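Long-range contacts in aminoglycoside 6-adenylyltransferase (Bacillus subtilis, PDB 2PBE), which transfers the nucleotidyl group of ATP or GTP to the 6-hydroxyl of streptomycin, and adenylates streptidine at the same position, making the bacterium resistant to streptomycin: residues A[20-25]-A[55-60]; A[48-53]-A[105-110]; A[159-164]-A[186-191]; A[166-171]-A[178-183]. All coordinates share one frame; numbering follows the deposited sequence.

Contact 1 (A[20-25]-A[55-60])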
loop_
_atom_site.group_PDB
_atom_site.type_symbol
_atom_site.label_atom_id
_atom_site.label_comp_id
_atom_site.label_asym_id
_atom_site.label_seq_id
_atom_site.Cartn_x
_atom_site.Cartn_y
_atom_site.Cartn_z
ATOM N N ASP A 20 -15.435 -0.194 5.152
ATOM C CA ASP A 20 -16.660 0.580 5.080
ATOM C C ASP A 20 -17.033 0.985 3.656
ATOM O O ASP A 20 -16.297 1.701 2.972
ATOM C CB ASP A 20 -16.573 1.801 5.978
ATOM C CG ASP A 20 -17.933 2.267 6.419
ATOM O OD1 ASP A 20 -18.204 2.339 7.637
ATOM O OD2 ASP A 20 -18.745 2.548 5.529
ATOM N N GLU A 21 -18.199 0.506 3.231
ATOM C CA GLU A 21 -18.729 0.748 1.894
ATOM C C GLU A 21 -19.054 2.197 1.569
ATOM O O GLU A 21 -19.129 2.553 0.396
ATOM C CB GLU A 21 -19.959 -0.137 1.652
ATOM C CG GLU A 21 -19.590 -1.622 1.425
ATOM C CD GLU A 21 -20.741 -2.484 0.936
ATOM O OE1 GLU A 21 -21.476 -2.027 0.036
ATOM O OE2 GLU A 21 -20.901 -3.626 1.432
ATOM N N ARG A 22 -19.255 3.047 2.579
ATOM C CA ARG A 22 -19.545 4.449 2.292
ATOM C C ARG A 22 -18.242 5.193 1.994
ATOM O O ARG A 22 -18.251 6.208 1.290
ATOM C CB ARG A 22 -20.246 5.152 3.466
ATOM C CG ARG A 22 -21.492 4.481 4.002
ATOM C CD ARG A 22 -21.214 3.984 5.399
ATOM N NE ARG A 22 -21.977 4.652 6.443
ATOM C CZ ARG A 22 -21.704 4.559 7.740
ATOM N NH1 ARG A 22 -20.671 3.829 8.163
ATOM N NH2 ARG A 22 -22.488 5.178 8.626
ATOM N N ILE A 23 -17.126 4.698 2.523
ATOM C CA ILE A 23 -15.850 5.365 2.295
ATOM C C ILE A 23 -15.241 4.925 0.973
ATOM O O ILE A 23 -14.898 3.761 0.789
ATOM C CB ILE A 23 -14.861 5.107 3.441
ATOM C CG1 ILE A 23 -15.489 5.544 4.768
ATOM C CG2 ILE A 23 -13.589 5.925 3.227
ATOM C CD1 ILE A 23 -14.671 5.167 5.972
ATOM N N ARG A 24 -15.108 5.888 0.066
ATOM C CA ARG A 24 -14.570 5.651 -1.272
ATOM C C ARG A 24 -13.146 6.161 -1.468
ATOM O O ARG A 24 -12.373 5.577 -2.208
ATOM C CB ARG A 24 -15.496 6.303 -2.298
ATOM C CG ARG A 24 -16.914 5.733 -2.288
ATOM C CD ARG A 24 -16.965 4.410 -3.020
ATOM N NE ARG A 24 -17.250 3.289 -2.141
ATOM C CZ ARG A 24 -17.004 2.027 -2.466
ATOM N NH1 ARG A 24 -16.469 1.735 -3.649
ATOM N NH2 ARG A 24 -17.291 1.048 -1.611
ATOM N N LEU A 25 -12.795 7.239 -0.788
ATOM C CA LEU A 25 -11.471 7.840 -0.922
ATOM C C LEU A 25 -10.929 8.237 0.464
ATOM O O LEU A 25 -11.692 8.617 1.351
ATOM C CB LEU A 25 -11.581 9.068 -1.838
ATOM C CG LEU A 25 -10.381 9.705 -2.556
ATOM C CD1 LEU A 25 -9.471 10.401 -1.560
ATOM C CD2 LEU A 25 -9.610 8.645 -3.319
ATOM N N GLU A 55 -24.578 12.135 6.010
ATOM C CA GLU A 55 -25.592 12.061 7.078
ATOM C C GLU A 55 -25.626 10.696 7.794
ATOM O O GLU A 55 -26.000 10.604 8.981
ATOM C CB GLU A 55 -26.981 12.361 6.506
ATOM C CG GLU A 55 -27.161 13.791 5.995
ATOM C CD GLU A 55 -26.843 14.848 7.069
ATOM O OE1 GLU A 55 -25.956 15.699 6.819
ATOM O OE2 GLU A 55 -27.475 14.834 8.159
ATOM N N SER A 56 -25.245 9.650 7.059
ATOM C CA SER A 56 -25.225 8.285 7.580
ATOM C C SER A 56 -24.343 8.207 8.817
ATOM O O SER A 56 -24.699 7.619 9.848
ATOM C CB SER A 56 -24.688 7.337 6.504
ATOM O OG SER A 56 -24.975 5.993 6.830
ATOM N N PHE A 57 -23.180 8.820 8.705
ATOM C CA PHE A 57 -22.234 8.824 9.796
ATOM C C PHE A 57 -22.759 9.663 10.939
ATOM O O PHE A 57 -22.494 9.386 12.100
ATOM C CB PHE A 57 -20.899 9.361 9.301
ATOM C CG PHE A 57 -20.190 8.426 8.369
ATOM C CD1 PHE A 57 -19.405 7.375 8.881
ATOM C CD2 PHE A 57 -20.347 8.549 6.980
ATOM C CE1 PHE A 57 -18.784 6.439 8.021
ATOM C CE2 PHE A 57 -19.735 7.622 6.097
ATOM C CZ PHE A 57 -18.954 6.561 6.614
ATOM N N LYS A 58 -23.527 10.696 10.593
ATOM C CA LYS A 58 -24.095 11.603 11.587
ATOM C C LYS A 58 -25.241 11.039 12.419
ATOM O O LYS A 58 -25.656 11.693 13.373
ATOM C CB LYS A 58 -24.546 12.910 10.918
ATOM C CG LYS A 58 -23.406 13.676 10.269
ATOM C CD LYS A 58 -23.587 15.186 10.376
ATOM C CE LYS A 58 -24.776 15.697 9.591
ATOM N NZ LYS A 58 -25.105 17.127 9.888
ATOM N N GLU A 59 -25.764 9.860 12.078
ATOM C CA GLU A 59 -26.860 9.256 12.853
ATOM C C GLU A 59 -26.514 9.302 14.354
ATOM O O GLU A 59 -27.324 9.747 15.176
ATOM C CB GLU A 59 -27.105 7.803 12.411
ATOM C CG GLU A 59 -28.523 7.549 11.912
ATOM C CD GLU A 59 -28.600 7.270 10.410
ATOM O OE1 GLU A 59 -28.353 6.104 9.998
ATOM O OE2 GLU A 59 -28.893 8.221 9.642
ATOM N N ASN A 60 -25.308 8.847 14.702
ATOM C CA ASN A 60 -24.826 8.884 16.086
ATOM C C ASN A 60 -23.320 8.648 16.130
ATOM O O ASN A 60 -22.691 8.508 15.094
ATOM C CB ASN A 60 -25.561 7.863 16.971
ATOM C CG ASN A 60 -25.278 6.442 16.575
ATOM O OD1 ASN A 60 -25.679 5.986 15.504
ATOM N ND2 ASN A 60 -24.583 5.724 17.450
#
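Arg-22 sets CG beside its own backbone N (chi1 -53°), and its chain then bends at chi2 and chi3 to bring the guanidinium over Phe-57. The ring comes from the other segment, its CG likewise beside the backbone N (chi1 -70°). The result is a stacked cation-pi pair where the start of strand 23-28 and helix 54-58 meet beside the mixed sheet of the nucleotidyltransferase domain. Segment 20-25 follows helix 6-19, makes a type I turn from Asp-20 to Ile-23 and enters strand 23-28. Segment 55-60 lies mostly on the short helix 54-58. The two side chains reach toward each other, tip to tip. Arg-22 CZ is 3.6 Å from the centroid of the Phe-57 ring, and the two planes are 19° apart. CB and CD of Arg-22 also touch the ring, at CE2 and CZ. Asp-20 holds the guanidinium at its edge. Asp-20 OD1 accepts from Arg-22 NH1 through its syn lone pair, in a salt bridge of 2.9 Å. This carboxylate probably stabilises the positive charge over the ring. Ile-23 CG1 meets Phe-57 CZ at 4.1 Å, the two side chains crossing at about a right angle. Elsewhere Phe-57 packs on Val-51 and meets Trp-63 edge-to-face. Ser-56 OG takes a bond from Arg-22 NH2 at 3.2 Å, near the guanidinium plane, and a weak one from Arg-22 NE at 3.3 Å.

Contact 2 (A[48-53]-A[105-110])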
loop_
_atom_site.group_PDB
_atom_site.type_symbol
_atom_site.label_atom_id
_atom_site.label_comp_id
_atom_site.label_asym_id
_atom_site.label_seq_id
_atom_site.Cartn_x
_atom_site.Cartn_y
_atom_site.Cartn_z
ATOM N N SER A 48 -8.926 12.321 6.109
ATOM C CA SER A 48 -10.140 12.743 5.418
ATOM C C SER A 48 -10.729 11.545 4.688
ATOM O O SER A 48 -10.041 10.894 3.894
ATOM C CB SER A 48 -9.843 13.830 4.376
ATOM O OG SER A 48 -9.436 15.041 4.966
ATOM N N TYR A 49 -11.997 11.258 4.960
ATOM C CA TYR A 49 -12.703 10.164 4.298
ATOM C C TYR A 49 -13.737 10.753 3.356
ATOM O O TYR A 49 -14.621 11.497 3.788
ATOM C CB TYR A 49 -13.464 9.288 5.301
ATOM C CG TYR A 49 -12.652 8.464 6.282
ATOM C CD1 TYR A 49 -11.426 7.859 5.896
ATOM C CD2 TYR A 49 -13.174 8.179 7.571
ATOM C CE1 TYR A 49 -10.742 6.973 6.780
ATOM C CE2 TYR A 49 -12.502 7.300 8.460
ATOM C CZ TYR A 49 -11.288 6.695 8.059
ATOM O OH TYR A 49 -10.646 5.812 8.917
ATOM N N PHE A 50 -13.630 10.438 2.067
ATOM C CA PHE A 50 -14.611 10.937 1.102
ATOM C C PHE A 50 -15.646 9.842 1.083
ATOM O O PHE A 50 -15.336 8.701 0.727
ATOM C CB PHE A 50 -13.972 11.136 -0.263
ATOM C CG PHE A 50 -13.079 12.319 -0.323
ATOM C CD1 PHE A 50 -13.530 13.520 -0.878
ATOM C CD2 PHE A 50 -11.798 12.271 0.248
ATOM C CE1 PHE A 50 -12.715 14.684 -0.859
ATOM C CE2 PHE A 50 -10.964 13.424 0.282
ATOM C CZ PHE A 50 -11.430 14.637 -0.275
ATOM N N VAL A 51 -16.864 10.187 1.468
ATOM C CA VAL A 51 -17.926 9.211 1.578
ATOM C C VAL A 51 -19.134 9.445 0.681
ATOM O O VAL A 51 -19.296 10.504 0.092
ATOM C CB VAL A 51 -18.397 9.127 3.046
ATOM C CG1 VAL A 51 -17.198 8.987 3.953
ATOM C CG2 VAL A 51 -19.182 10.379 3.429
ATOM N N THR A 52 -19.991 8.439 0.605
ATOM C CA THR A 52 -21.190 8.545 -0.208
ATOM C C THR A 52 -22.287 9.287 0.572
ATOM O O THR A 52 -22.850 10.270 0.066
ATOM C CB THR A 52 -21.702 7.147 -0.615
ATOM O OG1 THR A 52 -21.813 6.327 0.553
ATOM C CG2 THR A 52 -20.757 6.501 -1.606
ATOM N N ASP A 53 -22.563 8.829 1.797
ATOM C CA ASP A 53 -23.597 9.416 2.654
ATOM C C ASP A 53 -23.043 10.043 3.917
ATOM O O ASP A 53 -22.839 9.364 4.925
ATOM C CB ASP A 53 -24.600 8.348 3.067
ATOM C CG ASP A 53 -25.854 8.933 3.709
ATOM O OD1 ASP A 53 -25.816 10.066 4.251
ATOM O OD2 ASP A 53 -26.890 8.232 3.683
ATOM N N THR A 105 -12.022 14.381 8.871
ATOM C CA THR A 105 -13.033 15.135 8.144
ATOM C C THR A 105 -13.782 14.205 7.213
ATOM O O THR A 105 -13.181 13.327 6.604
ATOM C CB THR A 105 -12.407 16.261 7.306
ATOM O OG1 THR A 105 -11.620 17.101 8.153
ATOM C CG2 THR A 105 -13.482 17.101 6.636
ATOM N N LEU A 106 -15.093 14.396 7.124
ATOM C CA LEU A 106 -15.945 13.591 6.245
ATOM C C LEU A 106 -16.427 14.494 5.113
ATOM O O LEU A 106 -17.326 15.321 5.283
ATOM C CB LEU A 106 -17.148 13.006 7.005
ATOM C CG LEU A 106 -16.887 12.064 8.191
ATOM C CD1 LEU A 106 -18.221 11.567 8.748
ATOM C CD2 LEU A 106 -16.029 10.891 7.775
ATOM N N ILE A 107 -15.797 14.350 3.958
ATOM C CA ILE A 107 -16.124 15.143 2.787
ATOM C C ILE A 107 -17.005 14.351 1.825
ATOM O O ILE A 107 -16.778 13.167 1.616
ATOM C CB ILE A 107 -14.832 15.538 2.057
ATOM C CG1 ILE A 107 -13.866 16.191 3.051
ATOM C CG2 ILE A 107 -15.146 16.450 0.876
ATOM C CD1 ILE A 107 -12.487 16.445 2.482
ATOM N N PRO A 108 -18.036 14.988 1.245
ATOM C CA PRO A 108 -18.886 14.245 0.309
ATOM C C PRO A 108 -18.035 13.812 -0.897
ATOM O O PRO A 108 -17.259 14.606 -1.434
ATOM C CB PRO A 108 -19.949 15.259 -0.064
ATOM C CG PRO A 108 -20.068 16.084 1.173
ATOM C CD PRO A 108 -18.633 16.299 1.563
ATOM N N ILE A 109 -18.173 12.558 -1.310
ATOM C CA ILE A 109 -17.398 12.024 -2.417
ATOM C C ILE A 109 -17.539 12.836 -3.696
ATOM O O ILE A 109 -16.594 12.955 -4.479
ATOM C CB ILE A 109 -17.792 10.562 -2.690
ATOM C CG1 ILE A 109 -16.909 9.978 -3.781
ATOM C CG2 ILE A 109 -19.242 10.477 -3.120
ATOM C CD1 ILE A 109 -15.447 9.966 -3.424
ATOM N N ARG A 110 -18.725 13.393 -3.898
ATOM C CA ARG A 110 -18.997 14.193 -5.074
ATOM C C ARG A 110 -18.075 15.416 -5.176
ATOM O O ARG A 110 -17.914 15.980 -6.254
ATOM C CB ARG A 110 -20.470 14.639 -5.057
ATOM C CG ARG A 110 -20.865 15.611 -6.174
ATOM C CD ARG A 110 -20.520 15.079 -7.581
ATOM N NE ARG A 110 -21.198 15.841 -8.630
ATOM C CZ ARG A 110 -22.508 15.780 -8.861
ATOM N NH1 ARG A 110 -23.278 14.988 -8.127
ATOM N NH2 ARG A 110 -23.052 16.528 -9.814
#
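Phe-50 lies beside Ile-107 on a neighbouring strand, both side chains pointing the same way. Phe-50 CB meets Ile-109 CD1 at 3.7 Å. From there the ring passes alongside Ile-107. CD1 of the ring touches Ile-107 CB and CG2, and CE1 comes to 3.5 Å from Ile-107 CG2. At the tip, Phe-50 CZ meets Ile-107 CD1, also at 3.5 Å. Ile-107 CB stands over one ring face as a CH-pi contact, 4.1 Å from the centroid. The segments lie on parallel strands 45-51 and 101-108, neighbours within the mixed sheet of the nucleotidyltransferase domain. Tyr-49 N bonds to Thr-105 O, and Tyr-49 O accepts from Ile-107 N. Val-51 N then bonds to Ile-107 O. Past the end of strand 101-108, Ile-109 N still reaches Val-51 O at 2.7 Å. On the other side of the sheet, Leu-106 CD2 touches CB and CD2 of Tyr-49. Tyr-49 OH bonds to Phe-13 O in helix 6-19.

Contact 3 (A[159-164]-A[186-191])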
loop_
_atom_site.group_PDB
_atom_site.type_symbol
_atom_site.label_atom_id
_atom_site.label_comp_id
_atom_site.label_asym_id
_atom_site.label_seq_id
_atom_site.Cartn_x
_atom_site.Cartn_y
_atom_site.Cartn_z
ATOM N N ASN A 159 10.929 -6.121 -16.045
ATOM C CA ASN A 159 12.247 -5.787 -16.550
ATOM C C ASN A 159 13.173 -5.484 -15.382
ATOM O O ASN A 159 14.224 -6.096 -15.241
ATOM C CB ASN A 159 12.141 -4.585 -17.486
ATOM C CG ASN A 159 13.385 -4.383 -18.327
ATOM O OD1 ASN A 159 13.424 -4.732 -19.512
ATOM N ND2 ASN A 159 14.410 -3.824 -17.715
ATOM N N GLU A 160 12.751 -4.570 -14.522
ATOM C CA GLU A 160 13.535 -4.177 -13.358
ATOM C C GLU A 160 13.787 -5.344 -12.422
ATOM O O GLU A 160 14.909 -5.555 -11.950
ATOM C CB GLU A 160 12.813 -3.064 -12.591
ATOM C CG GLU A 160 13.563 -2.520 -11.375
ATOM C CD GLU A 160 14.815 -1.718 -11.734
ATOM O OE1 GLU A 160 15.419 -1.124 -10.813
ATOM O OE2 GLU A 160 15.202 -1.688 -12.926
ATOM N N PHE A 161 12.730 -6.100 -12.145
ATOM C CA PHE A 161 12.833 -7.256 -11.265
ATOM C C PHE A 161 13.956 -8.193 -11.692
ATOM O O PHE A 161 14.909 -8.411 -10.958
ATOM C CB PHE A 161 11.546 -8.062 -11.270
ATOM C CG PHE A 161 11.601 -9.283 -10.396
ATOM C CD1 PHE A 161 11.408 -9.158 -9.013
ATOM C CD2 PHE A 161 11.890 -10.549 -10.933
ATOM C CE1 PHE A 161 11.498 -10.279 -8.157
ATOM C CE2 PHE A 161 11.986 -11.691 -10.089
ATOM C CZ PHE A 161 11.785 -11.540 -8.687
ATOM N N TRP A 162 13.824 -8.750 -12.891
ATOM C CA TRP A 162 14.817 -9.685 -13.379
ATOM C C TRP A 162 16.191 -9.083 -13.622
ATOM O O TRP A 162 17.204 -9.749 -13.373
ATOM C CB TRP A 162 14.291 -10.378 -14.629
ATOM C CG TRP A 162 13.068 -11.178 -14.344
ATOM C CD1 TRP A 162 11.769 -10.793 -14.560
ATOM C CD2 TRP A 162 13.007 -12.465 -13.733
ATOM N NE1 TRP A 162 10.901 -11.765 -14.118
ATOM C CE2 TRP A 162 11.624 -12.802 -13.604
ATOM C CE3 TRP A 162 13.982 -13.377 -13.275
ATOM C CZ2 TRP A 162 11.174 -14.024 -13.033
ATOM C CZ3 TRP A 162 13.541 -14.616 -12.690
ATOM C CH2 TRP A 162 12.136 -14.917 -12.581
HETATM N N MSE A 163 16.244 -7.838 -14.089
HETATM C CA MSE A 163 17.538 -7.227 -14.335
HETATM C C MSE A 163 18.331 -7.029 -13.064
HETATM O O MSE A 163 19.458 -7.510 -12.959
HETATM C CB MSE A 163 17.384 -5.889 -15.056
HETATM C CG MSE A 163 18.722 -5.216 -15.431
HETATM SE SE MSE A 163 19.891 -6.267 -16.628
HETATM C CE MSE A 163 19.337 -5.592 -18.372
ATOM N N VAL A 164 17.756 -6.322 -12.102
ATOM C CA VAL A 164 18.457 -6.060 -10.868
ATOM C C VAL A 164 18.728 -7.390 -10.177
ATOM O O VAL A 164 19.669 -7.538 -9.385
ATOM C CB VAL A 164 17.633 -5.152 -9.974
ATOM C CG1 VAL A 164 18.311 -4.975 -8.626
ATOM C CG2 VAL A 164 17.453 -3.804 -10.669
ATOM N N GLU A 186 16.470 -3.726 -1.452
ATOM C CA GLU A 186 16.031 -2.462 -2.005
ATOM C C GLU A 186 15.354 -2.449 -3.346
ATOM O O GLU A 186 14.675 -1.481 -3.661
ATOM C CB GLU A 186 17.206 -1.480 -2.032
ATOM C CG GLU A 186 17.844 -1.253 -0.668
ATOM C CD GLU A 186 18.886 -0.155 -0.692
ATOM O OE1 GLU A 186 19.778 -0.213 -1.570
ATOM O OE2 GLU A 186 18.817 0.758 0.168
ATOM N N ILE A 187 15.511 -3.491 -4.145
ATOM C CA ILE A 187 14.888 -3.476 -5.460
ATOM C C ILE A 187 14.100 -4.722 -5.844
ATOM O O ILE A 187 12.933 -4.637 -6.213
ATOM C CB ILE A 187 15.957 -3.182 -6.538
ATOM C CG1 ILE A 187 16.596 -1.814 -6.251
ATOM C CG2 ILE A 187 15.337 -3.191 -7.937
ATOM C CD1 ILE A 187 17.933 -1.586 -6.940
ATOM N N VAL A 188 14.750 -5.875 -5.758
ATOM C CA VAL A 188 14.102 -7.118 -6.137
ATOM C C VAL A 188 12.820 -7.392 -5.374
ATOM O O VAL A 188 11.761 -7.449 -5.988
ATOM C CB VAL A 188 15.077 -8.280 -5.984
ATOM C CG1 VAL A 188 14.391 -9.599 -6.285
ATOM C CG2 VAL A 188 16.252 -8.051 -6.932
ATOM N N ARG A 189 12.908 -7.565 -4.050
ATOM C CA ARG A 189 11.722 -7.821 -3.237
ATOM C C ARG A 189 10.693 -6.694 -3.355
ATOM O O ARG A 189 9.493 -6.962 -3.412
ATOM C CB ARG A 189 12.086 -8.032 -1.765
ATOM C CG ARG A 189 10.913 -8.526 -0.940
ATOM C CD ARG A 189 11.246 -8.672 0.543
ATOM N NE ARG A 189 12.212 -9.729 0.824
ATOM C CZ ARG A 189 13.459 -9.513 1.238
ATOM N NH1 ARG A 189 13.898 -8.266 1.417
ATOM N NH2 ARG A 189 14.260 -10.539 1.484
ATOM N N PRO A 190 11.138 -5.424 -3.380
ATOM C CA PRO A 190 10.121 -4.373 -3.506
ATOM C C PRO A 190 9.306 -4.465 -4.799
ATOM O O PRO A 190 8.146 -4.042 -4.837
ATOM C CB PRO A 190 10.939 -3.084 -3.398
ATOM C CG PRO A 190 12.010 -3.475 -2.421
ATOM C CD PRO A 190 12.422 -4.844 -2.925
ATOM N N ASN A 191 9.892 -5.020 -5.855
ATOM C CA ASN A 191 9.133 -5.143 -7.103
ATOM C C ASN A 191 8.193 -6.347 -7.024
ATOM O O ASN A 191 7.117 -6.333 -7.596
ATOM C CB ASN A 191 10.057 -5.234 -8.320
ATOM C CG ASN A 191 10.460 -3.858 -8.841
ATOM O OD1 ASN A 191 11.487 -3.304 -8.459
ATOM N ND2 ASN A 191 9.630 -3.290 -9.702
#
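Phe-161 turns the edge of its ring to Val-188, with Val-188 O and Asn-191 CB both near the ring plane. Trp-162 CG of its own helix also lies at this ring's edge. Phe-252 of helix 238-263 stacks on the ring, and Phe-161 CD2 sits over one face of the Trp-162 indole. The contact joins the two long helices 151-173 and 177-204, which form an antiparallel helical hairpin. Their segments run at 140° to each other, with axes 8.7 Å apart. Phe-161 CG is anti to the backbone N (chi1 179°), and the ring's CE1 comes to 3.5 Å from Val-188 CG1. Val-164 crosses Ile-187 at about a right angle. Both of its methyls, CG1 and CG2, lie against Ile-187 CG2. Glu-160 also crosses Ile-187 at about a right angle, with its OE1 3.5 Å and its CG 3.9 Å from Ile-187 CG2. Helix 177-204 has a wider pi-type turn at 186-188, and it is kinked at Pro-190. Within this turn, Val-188 CG2 meets Val-164 CG1 at 4.1 Å.

Contact 4 (A[166-171]-A[178-183])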
loop_
_atom_site.group_PDB
_atom_site.type_symbol
_atom_site.label_atom_id
_atom_site.label_comp_id
_atom_site.label_asym_id
_atom_site.label_seq_id
_atom_site.Cartn_x
_atom_site.Cartn_y
_atom_site.Cartn_z
ATOM N N THR A 166 19.922 -9.999 -11.440
ATOM C CA THR A 166 21.231 -10.525 -11.844
ATOM C C THR A 166 22.360 -9.919 -11.018
ATOM O O THR A 166 23.452 -10.489 -10.925
ATOM C CB THR A 166 21.565 -10.245 -13.311
ATOM O OG1 THR A 166 21.722 -8.836 -13.500
ATOM C CG2 THR A 166 20.485 -10.779 -14.217
ATOM N N TYR A 167 22.104 -8.742 -10.457
ATOM C CA TYR A 167 23.101 -8.083 -9.633
ATOM C C TYR A 167 23.256 -8.902 -8.361
ATOM O O TYR A 167 24.351 -9.039 -7.839
ATOM C CB TYR A 167 22.668 -6.657 -9.306
ATOM C CG TYR A 167 22.609 -5.679 -10.486
ATOM C CD1 TYR A 167 22.591 -6.125 -11.843
ATOM C CD2 TYR A 167 22.524 -4.284 -10.242
ATOM C CE1 TYR A 167 22.488 -5.196 -12.931
ATOM C CE2 TYR A 167 22.426 -3.344 -11.325
ATOM C CZ TYR A 167 22.408 -3.813 -12.657
ATOM O OH TYR A 167 22.292 -2.910 -13.683
ATOM N N VAL A 168 22.151 -9.475 -7.892
ATOM C CA VAL A 168 22.158 -10.298 -6.683
ATOM C C VAL A 168 22.901 -11.610 -6.955
ATOM O O VAL A 168 23.599 -12.159 -6.091
ATOM C CB VAL A 168 20.696 -10.609 -6.216
ATOM C CG1 VAL A 168 20.694 -11.392 -4.907
ATOM C CG2 VAL A 168 19.921 -9.292 -6.051
ATOM N N VAL A 169 22.744 -12.111 -8.169
ATOM C CA VAL A 169 23.405 -13.336 -8.555
ATOM C C VAL A 169 24.924 -13.109 -8.562
ATOM O O VAL A 169 25.675 -13.865 -7.925
ATOM C CB VAL A 169 22.917 -13.787 -9.951
ATOM C CG1 VAL A 169 23.733 -14.962 -10.451
ATOM C CG2 VAL A 169 21.448 -14.178 -9.872
ATOM N N LYS A 170 25.355 -12.083 -9.302
ATOM C CA LYS A 170 26.766 -11.707 -9.420
ATOM C C LYS A 170 27.348 -11.408 -8.055
ATOM O O LYS A 170 28.529 -11.651 -7.810
ATOM C CB LYS A 170 26.938 -10.451 -10.269
ATOM C CG LYS A 170 26.549 -10.578 -11.742
ATOM C CD LYS A 170 27.100 -9.361 -12.488
ATOM C CE LYS A 170 26.765 -9.392 -13.953
ATOM N NZ LYS A 170 25.374 -8.904 -14.247
ATOM N N GLY A 171 26.526 -10.842 -7.178
ATOM C CA GLY A 171 26.974 -10.524 -5.834
ATOM C C GLY A 171 27.339 -11.773 -5.055
ATOM O O GLY A 171 28.394 -11.839 -4.423
ATOM N N LEU A 178 27.043 -8.528 0.766
ATOM C CA LEU A 178 26.419 -7.266 1.169
ATOM C C LEU A 178 25.870 -6.538 -0.053
ATOM O O LEU A 178 24.828 -5.885 0.018
ATOM C CB LEU A 178 27.425 -6.388 1.921
ATOM C CG LEU A 178 27.424 -6.496 3.459
ATOM C CD1 LEU A 178 27.667 -7.942 3.909
ATOM C CD2 LEU A 178 28.512 -5.589 4.021
ATOM N N PHE A 179 26.574 -6.668 -1.171
ATOM C CA PHE A 179 26.146 -6.046 -2.427
ATOM C C PHE A 179 24.840 -6.722 -2.842
ATOM O O PHE A 179 23.859 -6.066 -3.229
ATOM C CB PHE A 179 27.210 -6.268 -3.505
ATOM C CG PHE A 179 26.874 -5.653 -4.844
ATOM C CD1 PHE A 179 26.900 -4.252 -5.017
ATOM C CD2 PHE A 179 26.579 -6.474 -5.958
ATOM C CE1 PHE A 179 26.647 -3.662 -6.306
ATOM C CE2 PHE A 179 26.318 -5.908 -7.249
ATOM C CZ PHE A 179 26.353 -4.505 -7.430
ATOM N N ALA A 180 24.835 -8.045 -2.732
ATOM C CA ALA A 180 23.668 -8.829 -3.090
ATOM C C ALA A 180 22.464 -8.481 -2.218
ATOM O O ALA A 180 21.354 -8.273 -2.730
ATOM C CB ALA A 180 24.003 -10.296 -2.974
ATOM N N ILE A 181 22.698 -8.392 -0.911
ATOM C CA ILE A 181 21.650 -8.086 0.065
ATOM C C ILE A 181 20.994 -6.722 -0.150
ATOM O O ILE A 181 19.779 -6.579 -0.028
ATOM C CB ILE A 181 22.213 -8.155 1.507
ATOM C CG1 ILE A 181 22.510 -9.610 1.864
ATOM C CG2 ILE A 181 21.215 -7.591 2.512
ATOM C CD1 ILE A 181 23.290 -9.801 3.152
ATOM N N ASP A 182 21.792 -5.712 -0.460
ATOM C CA ASP A 182 21.224 -4.383 -0.656
ATOM C C ASP A 182 20.300 -4.337 -1.875
ATOM O O ASP A 182 19.261 -3.680 -1.843
ATOM C CB ASP A 182 22.345 -3.335 -0.752
ATOM C CG ASP A 182 23.023 -3.075 0.594
ATOM O OD1 ASP A 182 23.344 -4.051 1.307
ATOM O OD2 ASP A 182 23.244 -1.901 0.944
ATOM N N HIS A 183 20.657 -5.050 -2.939
ATOM C CA HIS A 183 19.823 -5.063 -4.130
ATOM C C HIS A 183 18.567 -5.904 -3.906
ATOM O O HIS A 183 17.489 -5.603 -4.430
ATOM C CB HIS A 183 20.606 -5.596 -5.327
ATOM C CG HIS A 183 21.676 -4.666 -5.802
ATOM N ND1 HIS A 183 21.445 -3.323 -6.034
ATOM C CD2 HIS A 183 22.966 -4.888 -6.141
ATOM C CE1 HIS A 183 22.543 -2.763 -6.502
ATOM N NE2 HIS A 183 23.480 -3.689 -6.576
#
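Tyr-167 and His-183 form a T-shaped pair in which the edge of the tyrosine ring points at the face of the imidazole. The centroids are 5.4 Å apart and the planes stand at 75°. Tyr-167 CD2 does the touching, 3.8 Å from His-183 NE2 and set toward the rim of the imidazole. Tyr-167 CB also rests on the imidazole, 3.6 Å from His-183 CD2. Both residues place CG beside their own backbone N (chi1 -67° in Tyr-167). The Phe-179 side chain takes the other course, its CG anti to the backbone N. Its ring comes against helix 151-173, where CE2 is 3.7 Å from Tyr-167 O. The edge of this ring meets Gly-171 CA. His-183 NE2 lies over one face of the Phe-179 ring, so the imidazole has an aromatic neighbour on both helices. Val-168 and His-183 slide past each other in opposite directions, and Val-168 CG2 meets His-183 CB at 3.8 Å. Beside them Ala-180 CB packs against Val-168 O and CG1. The small residues Gly-171 and Ala-180 lie at a close approach, with Gly-171 CA 4.1 Å from Ala-180 CB. The segment axes are 7.7 Å apart at nearest. Away from this interface, Val-169 packs on helices 238-263 and 270-283. Two helix segments at 161°, close to the turn that joins them, are the arrangement of an antiparallel helical hairpin, here within a helical bundle.

From the N terminus, contact 1 opens at the start of strand 23-28. Contact 2 opens on strand 45-51 before helix 54-58 closes contact 1. Strand 101-108 then closes contact 2, so the two cross. They touch where strands 23-28 and 45-51 pair and where Phe-57 packs on Leu-106. Together they tie helix 54-58 and three adjacent strands into the sheet domain. Later in the chain, contact 3 opens on helix 151-173, and contact 4 opens and closes inside its loop. This nested pair joins the helical hairpin at two levels, with centres about 11 Å apart. The centres of contacts 1 and 3 lie about 40 Å apart, on opposite sides of the chain's centre.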